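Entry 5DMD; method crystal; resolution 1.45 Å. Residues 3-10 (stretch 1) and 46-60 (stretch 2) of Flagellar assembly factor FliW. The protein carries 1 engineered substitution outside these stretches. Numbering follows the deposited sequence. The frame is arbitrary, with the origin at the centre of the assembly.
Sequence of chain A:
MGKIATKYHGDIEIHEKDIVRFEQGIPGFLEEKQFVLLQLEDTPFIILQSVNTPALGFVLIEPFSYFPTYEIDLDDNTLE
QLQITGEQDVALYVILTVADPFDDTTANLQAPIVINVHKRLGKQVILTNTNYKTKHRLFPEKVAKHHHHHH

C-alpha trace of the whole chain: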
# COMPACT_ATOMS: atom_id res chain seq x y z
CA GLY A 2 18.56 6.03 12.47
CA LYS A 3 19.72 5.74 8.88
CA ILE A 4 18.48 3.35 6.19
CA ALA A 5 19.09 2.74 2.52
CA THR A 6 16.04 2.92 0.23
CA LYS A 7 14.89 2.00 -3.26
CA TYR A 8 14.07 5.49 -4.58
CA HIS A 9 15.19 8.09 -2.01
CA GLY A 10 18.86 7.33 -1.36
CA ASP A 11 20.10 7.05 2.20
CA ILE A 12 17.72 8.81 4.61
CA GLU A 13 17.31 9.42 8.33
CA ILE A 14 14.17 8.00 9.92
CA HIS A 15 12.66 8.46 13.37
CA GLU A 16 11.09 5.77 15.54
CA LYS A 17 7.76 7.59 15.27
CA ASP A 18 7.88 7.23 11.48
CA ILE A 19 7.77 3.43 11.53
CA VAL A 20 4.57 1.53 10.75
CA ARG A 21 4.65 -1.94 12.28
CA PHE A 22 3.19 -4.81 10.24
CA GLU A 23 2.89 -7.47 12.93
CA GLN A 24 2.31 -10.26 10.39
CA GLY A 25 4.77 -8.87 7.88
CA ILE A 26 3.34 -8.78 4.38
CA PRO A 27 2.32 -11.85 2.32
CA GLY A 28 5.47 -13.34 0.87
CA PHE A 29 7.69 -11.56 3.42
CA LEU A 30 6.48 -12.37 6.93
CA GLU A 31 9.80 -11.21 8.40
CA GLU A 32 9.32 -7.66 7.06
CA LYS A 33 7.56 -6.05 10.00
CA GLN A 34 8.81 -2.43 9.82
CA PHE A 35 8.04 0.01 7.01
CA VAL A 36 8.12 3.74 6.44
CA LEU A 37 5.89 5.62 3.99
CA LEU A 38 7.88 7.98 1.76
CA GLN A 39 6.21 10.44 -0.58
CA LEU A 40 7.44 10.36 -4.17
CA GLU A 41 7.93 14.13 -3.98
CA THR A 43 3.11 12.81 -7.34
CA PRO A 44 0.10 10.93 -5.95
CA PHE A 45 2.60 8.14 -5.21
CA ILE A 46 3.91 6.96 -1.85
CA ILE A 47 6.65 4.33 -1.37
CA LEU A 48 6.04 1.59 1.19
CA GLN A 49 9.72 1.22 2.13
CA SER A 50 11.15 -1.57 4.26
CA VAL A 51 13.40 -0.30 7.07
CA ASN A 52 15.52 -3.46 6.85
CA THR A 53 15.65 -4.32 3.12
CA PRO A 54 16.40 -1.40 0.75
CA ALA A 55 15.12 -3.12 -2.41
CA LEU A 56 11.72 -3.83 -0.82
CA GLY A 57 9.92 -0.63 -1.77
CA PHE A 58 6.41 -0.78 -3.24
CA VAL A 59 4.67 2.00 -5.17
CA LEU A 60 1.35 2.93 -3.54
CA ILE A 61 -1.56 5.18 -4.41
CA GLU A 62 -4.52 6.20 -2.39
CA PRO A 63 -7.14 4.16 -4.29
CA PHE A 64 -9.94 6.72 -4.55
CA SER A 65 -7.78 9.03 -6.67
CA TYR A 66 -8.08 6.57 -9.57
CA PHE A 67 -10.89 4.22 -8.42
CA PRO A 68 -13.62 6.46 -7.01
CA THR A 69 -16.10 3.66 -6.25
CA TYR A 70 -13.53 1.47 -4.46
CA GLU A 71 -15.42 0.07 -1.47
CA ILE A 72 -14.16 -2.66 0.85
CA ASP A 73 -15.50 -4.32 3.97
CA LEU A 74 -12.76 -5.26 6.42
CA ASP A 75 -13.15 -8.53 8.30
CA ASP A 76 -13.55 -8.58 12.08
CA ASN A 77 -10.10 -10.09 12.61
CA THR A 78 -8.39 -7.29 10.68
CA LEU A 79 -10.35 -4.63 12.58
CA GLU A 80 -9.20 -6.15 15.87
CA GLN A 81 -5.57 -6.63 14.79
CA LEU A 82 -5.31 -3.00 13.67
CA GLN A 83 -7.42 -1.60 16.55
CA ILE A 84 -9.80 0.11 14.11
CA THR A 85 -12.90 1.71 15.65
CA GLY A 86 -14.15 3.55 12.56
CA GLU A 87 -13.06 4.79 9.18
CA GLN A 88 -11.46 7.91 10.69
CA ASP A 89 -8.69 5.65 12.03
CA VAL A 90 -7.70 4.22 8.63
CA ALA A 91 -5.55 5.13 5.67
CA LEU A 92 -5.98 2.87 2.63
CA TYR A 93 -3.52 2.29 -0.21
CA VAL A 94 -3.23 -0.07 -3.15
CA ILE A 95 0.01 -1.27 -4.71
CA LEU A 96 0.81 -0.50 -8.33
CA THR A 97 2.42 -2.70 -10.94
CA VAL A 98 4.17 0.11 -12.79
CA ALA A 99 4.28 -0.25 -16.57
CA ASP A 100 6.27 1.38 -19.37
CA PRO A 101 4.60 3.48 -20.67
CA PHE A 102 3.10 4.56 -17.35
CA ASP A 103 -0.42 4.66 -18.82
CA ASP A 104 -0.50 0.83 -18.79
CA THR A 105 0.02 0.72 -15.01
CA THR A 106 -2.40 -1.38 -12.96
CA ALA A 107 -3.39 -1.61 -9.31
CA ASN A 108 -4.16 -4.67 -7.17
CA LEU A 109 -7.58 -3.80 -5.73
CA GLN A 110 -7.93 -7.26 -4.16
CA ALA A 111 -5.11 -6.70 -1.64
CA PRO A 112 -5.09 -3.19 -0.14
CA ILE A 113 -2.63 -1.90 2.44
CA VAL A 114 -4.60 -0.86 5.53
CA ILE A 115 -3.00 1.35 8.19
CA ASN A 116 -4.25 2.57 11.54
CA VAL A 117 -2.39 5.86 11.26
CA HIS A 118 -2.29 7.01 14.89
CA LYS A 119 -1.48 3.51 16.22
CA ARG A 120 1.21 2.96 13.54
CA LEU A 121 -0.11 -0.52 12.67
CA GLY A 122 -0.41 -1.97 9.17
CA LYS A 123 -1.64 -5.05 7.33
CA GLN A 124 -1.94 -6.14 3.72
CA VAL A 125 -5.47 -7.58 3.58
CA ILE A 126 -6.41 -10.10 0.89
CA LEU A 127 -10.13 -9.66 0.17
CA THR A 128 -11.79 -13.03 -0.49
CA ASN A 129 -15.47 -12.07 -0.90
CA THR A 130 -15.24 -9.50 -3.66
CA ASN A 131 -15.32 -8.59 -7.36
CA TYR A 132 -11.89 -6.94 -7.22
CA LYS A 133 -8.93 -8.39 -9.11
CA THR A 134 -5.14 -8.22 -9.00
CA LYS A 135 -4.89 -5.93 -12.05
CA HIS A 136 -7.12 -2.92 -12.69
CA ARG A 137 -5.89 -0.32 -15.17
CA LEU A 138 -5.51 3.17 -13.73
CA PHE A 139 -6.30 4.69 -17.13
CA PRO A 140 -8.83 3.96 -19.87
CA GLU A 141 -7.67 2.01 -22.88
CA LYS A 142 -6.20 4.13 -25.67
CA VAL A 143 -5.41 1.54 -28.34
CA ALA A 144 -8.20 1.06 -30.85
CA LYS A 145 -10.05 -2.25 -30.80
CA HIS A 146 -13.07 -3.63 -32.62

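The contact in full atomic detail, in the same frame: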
# COMPACT_ATOMS: atom_id res chain seq x y z
N LYS A 3 19.50 5.57 10.31
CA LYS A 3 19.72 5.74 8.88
C LYS A 3 19.40 4.44 8.17
O LYS A 3 19.74 3.36 8.67
CB LYS A 3 21.18 6.14 8.62
CG LYS A 3 21.55 6.26 7.15
CD LYS A 3 21.61 7.71 6.70
CE LYS A 3 22.85 8.41 7.23
NZ LYS A 3 22.77 9.88 7.06
N ILE A 4 18.76 4.53 7.01
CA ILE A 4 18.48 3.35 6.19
C ILE A 4 18.85 3.65 4.75
O ILE A 4 18.92 4.82 4.34
CB ILE A 4 17.00 2.88 6.30
CG1 ILE A 4 16.02 3.94 5.78
CG2 ILE A 4 16.66 2.49 7.73
CD1 ILE A 4 14.56 3.44 5.62
N ALA A 5 19.09 2.61 3.97
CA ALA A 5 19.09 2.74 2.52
C ALA A 5 17.68 2.47 1.99
O ALA A 5 16.86 1.81 2.64
CB ALA A 5 20.10 1.78 1.88
N THR A 6 17.38 3.02 0.81
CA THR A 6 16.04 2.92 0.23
C THR A 6 16.12 2.60 -1.26
O THR A 6 17.19 2.64 -1.88
CB THR A 6 15.22 4.22 0.39
OG1 THR A 6 15.79 5.24 -0.43
CG2 THR A 6 15.19 4.69 1.84
N LYS A 7 14.95 2.32 -1.84
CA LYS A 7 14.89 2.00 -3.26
C LYS A 7 14.95 3.25 -4.13
O LYS A 7 15.62 3.24 -5.17
CB LYS A 7 13.61 1.23 -3.57
CG LYS A 7 13.54 0.76 -5.02
CD LYS A 7 12.59 -0.41 -5.18
CE LYS A 7 12.30 -0.67 -6.65
NZ LYS A 7 11.37 -1.82 -6.82
N TYR A 8 14.26 4.32 -3.73
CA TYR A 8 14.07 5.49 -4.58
C TYR A 8 14.55 6.80 -3.97
O TYR A 8 14.55 7.81 -4.69
CB TYR A 8 12.59 5.66 -4.93
CG TYR A 8 11.97 4.54 -5.71
CD1 TYR A 8 12.31 4.31 -7.03
CD2 TYR A 8 11.01 3.72 -5.13
CE1 TYR A 8 11.72 3.29 -7.76
CE2 TYR A 8 10.41 2.69 -5.84
CZ TYR A 8 10.77 2.48 -7.15
OH TYR A 8 10.18 1.46 -7.87
N HIS A 9 14.92 6.84 -2.69
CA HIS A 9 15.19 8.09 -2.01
C HIS A 9 16.64 8.26 -1.57
O HIS A 9 16.97 9.26 -0.93
CB HIS A 9 14.27 8.23 -0.78
CG HIS A 9 12.83 8.43 -1.13
ND1 HIS A 9 11.98 7.38 -1.42
CD2 HIS A 9 12.09 9.56 -1.24
CE1 HIS A 9 10.78 7.85 -1.70
NE2 HIS A 9 10.82 9.17 -1.59
N GLY A 10 17.51 7.32 -1.90
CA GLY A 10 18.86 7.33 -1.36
C GLY A 10 18.86 7.01 0.13
O GLY A 10 17.87 6.55 0.70
N ILE A 46 3.23 7.14 -3.12
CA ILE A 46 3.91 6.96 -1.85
C ILE A 46 4.64 5.62 -1.92
O ILE A 46 4.09 4.65 -2.44
CB ILE A 46 2.91 6.94 -0.67
CG1 ILE A 46 1.99 8.16 -0.68
CG2 ILE A 46 3.62 6.80 0.68
CD1 ILE A 46 0.72 8.00 -1.49
N ILE A 47 5.87 5.57 -1.40
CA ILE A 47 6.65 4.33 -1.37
C ILE A 47 6.47 3.68 -0.01
O ILE A 47 6.76 4.29 1.03
CB ILE A 47 8.14 4.59 -1.64
CG1 ILE A 47 8.31 5.33 -2.96
CG2 ILE A 47 8.88 3.25 -1.67
CD1 ILE A 47 7.69 4.61 -4.14
N LEU A 48 6.01 2.42 -0.01
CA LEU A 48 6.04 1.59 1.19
C LEU A 48 7.43 0.97 1.26
O LEU A 48 7.73 0.01 0.56
CB LEU A 48 4.95 0.53 1.10
CG LEU A 48 4.82 -0.39 2.31
CD1 LEU A 48 4.36 0.40 3.54
CD2 LEU A 48 3.86 -1.54 1.99
N GLN A 49 8.29 1.53 2.12
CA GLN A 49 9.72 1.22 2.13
C GLN A 49 10.09 0.40 3.36
O GLN A 49 9.89 0.85 4.49
CB GLN A 49 10.53 2.52 2.13
CG GLN A 49 12.04 2.32 2.27
CD GLN A 49 12.65 1.67 1.04
OE1 GLN A 49 12.56 2.20 -0.07
NE2 GLN A 49 13.25 0.50 1.23
N SER A 50 10.64 -0.79 3.15
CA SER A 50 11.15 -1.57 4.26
C SER A 50 12.31 -0.85 4.94
O SER A 50 13.21 -0.32 4.27
CB SER A 50 11.64 -2.93 3.76
OG SER A 50 12.37 -3.58 4.79
N VAL A 51 12.31 -0.85 6.27
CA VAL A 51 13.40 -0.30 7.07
C VAL A 51 14.60 -1.22 7.14
O VAL A 51 15.70 -0.78 7.49
CB VAL A 51 12.79 -0.00 8.46
CG1 VAL A 51 13.85 0.40 9.48
CG2 VAL A 51 11.74 1.07 8.35
N ASN A 52 14.44 -2.49 6.77
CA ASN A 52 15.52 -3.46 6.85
C ASN A 52 16.06 -3.90 5.50
O ASN A 52 17.22 -4.34 5.44
CB ASN A 52 15.04 -4.70 7.62
CG ASN A 52 14.68 -4.39 9.04
OD1 ASN A 52 15.56 -4.08 9.85
ND2 ASN A 52 13.39 -4.44 9.35
N THR A 53 15.28 -3.80 4.43
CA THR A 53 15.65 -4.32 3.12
C THR A 53 15.47 -3.22 2.08
O THR A 53 14.33 -2.96 1.64
CB THR A 53 14.79 -5.53 2.76
OG1 THR A 53 14.88 -6.50 3.81
CG2 THR A 53 15.26 -6.16 1.46
N PRO A 54 16.55 -2.56 1.65
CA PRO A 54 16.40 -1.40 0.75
C PRO A 54 15.61 -1.69 -0.52
O PRO A 54 14.83 -0.83 -0.96
CB PRO A 54 17.85 -1.00 0.45
CG PRO A 54 18.61 -1.44 1.66
CD PRO A 54 17.93 -2.70 2.15
N ALA A 55 15.78 -2.86 -1.13
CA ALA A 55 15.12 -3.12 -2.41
C ALA A 55 13.62 -3.34 -2.26
O ALA A 55 12.90 -3.30 -3.26
CB ALA A 55 15.77 -4.32 -3.11
N LEU A 56 13.14 -3.57 -1.04
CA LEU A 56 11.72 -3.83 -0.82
C LEU A 56 11.02 -2.49 -0.66
O LEU A 56 10.82 -2.00 0.46
CB LEU A 56 11.52 -4.72 0.40
CG LEU A 56 10.23 -5.54 0.39
CD1 LEU A 56 10.06 -6.22 -0.96
CD2 LEU A 56 10.21 -6.56 1.52
N GLY A 57 10.65 -1.88 -1.78
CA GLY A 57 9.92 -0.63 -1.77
C GLY A 57 8.81 -0.61 -2.80
O GLY A 57 9.07 -0.53 -4.01
N PHE A 58 7.56 -0.68 -2.35
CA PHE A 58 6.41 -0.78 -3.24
C PHE A 58 5.81 0.59 -3.53
O PHE A 58 5.79 1.48 -2.67
CB PHE A 58 5.34 -1.67 -2.60
CG PHE A 58 5.84 -3.04 -2.22
CD1 PHE A 58 6.38 -3.28 -0.97
CD2 PHE A 58 5.74 -4.09 -3.12
CE1 PHE A 58 6.85 -4.54 -0.62
CE2 PHE A 58 6.20 -5.37 -2.78
CZ PHE A 58 6.75 -5.59 -1.53
N VAL A 59 5.31 0.75 -4.76
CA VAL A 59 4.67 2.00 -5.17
C VAL A 59 3.19 1.93 -4.82
O VAL A 59 2.48 1.03 -5.29
CB VAL A 59 4.85 2.25 -6.67
CG1 VAL A 59 4.16 3.55 -7.05
CG2 VAL A 59 6.33 2.28 -7.03
N LEU A 60 2.72 2.88 -4.02
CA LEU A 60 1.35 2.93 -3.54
C LEU A 60 0.64 4.16 -4.08
O LEU A 60 1.25 5.20 -4.33
CB LEU A 60 1.32 3.01 -2.01
CG LEU A 60 1.40 1.72 -1.18
CD1 LEU A 60 2.49 0.78 -1.64
CD2 LEU A 60 1.61 2.12 0.28
O HOH W 1 16.08 -0.26 3.97
O HOH W 2 8.76 -0.37 -6.65
O HOH W 3 13.17 -3.68 -6.00
O HOH W 4 12.32 4.52 -1.65

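Residues 3-10 lie against the hairpin formed by strands 46-50 and 57-60, and the side chain of Gln49 organises the contact. The CA-to-CB bond of Gln49 points toward stretch 1, and chi1 at t with chi2 at p brings its amide among backbone groups. Its OE1 accepts a nearly linear hydrogen bond from Lys7 N (3.0 Å, 173°), the one direct hydrogen bond between the stretches. The amide orientation is fixed from the other end as well, since Gln49 NE2 donates to Ser50 O (3.1 Å) and Pro54 O (3.0 Å), tying the strand to the Thr53-Leu56 type I turn. Although Lys7 N also lies 3.3 Å from Pro54 O, the angle is too poor for a hydrogen bond.

Thr6 directs its CA-to-CB bond away from the hairpin, yet its CB packs 3.4 Å from Gln49 OE1. Its p rotamer places OG1 within its own loop, where it donates to Gly10 O (2.7 Å) and accepts from His9 N (2.9 Å).

The extended, all-t side chain of Lys7 runs past the turn, its CD 3.5 Å from Ala55 O. Its NZ reaches two waters, which donate in turn to Ala55 O and Gly57 O; the latter water also hydrogen-bonds Tyr8 OH. Gly57 leaves room here: an ideal CB would lie only 3.2 Å from Lys7 CB and 3.1 Å from Gln49 OE1.

The m rotamer of Tyr8 brings its ring obliquely against Ile47, with Tyr8 CD2 3.6 Å from Ile47 CD1, while His9, also m, presents its ring edge to the same residue (CE1 to Ile47 CG1, 3.7 Å). A water links Tyr8 N, His9 ND1 and Gln49 OE1.

Near the start of stretch 1, Ile4 CG2 meets Val51 CG1 at 3.9 Å, and Ala5 CB packs 3.6 Å from Pro54 CG.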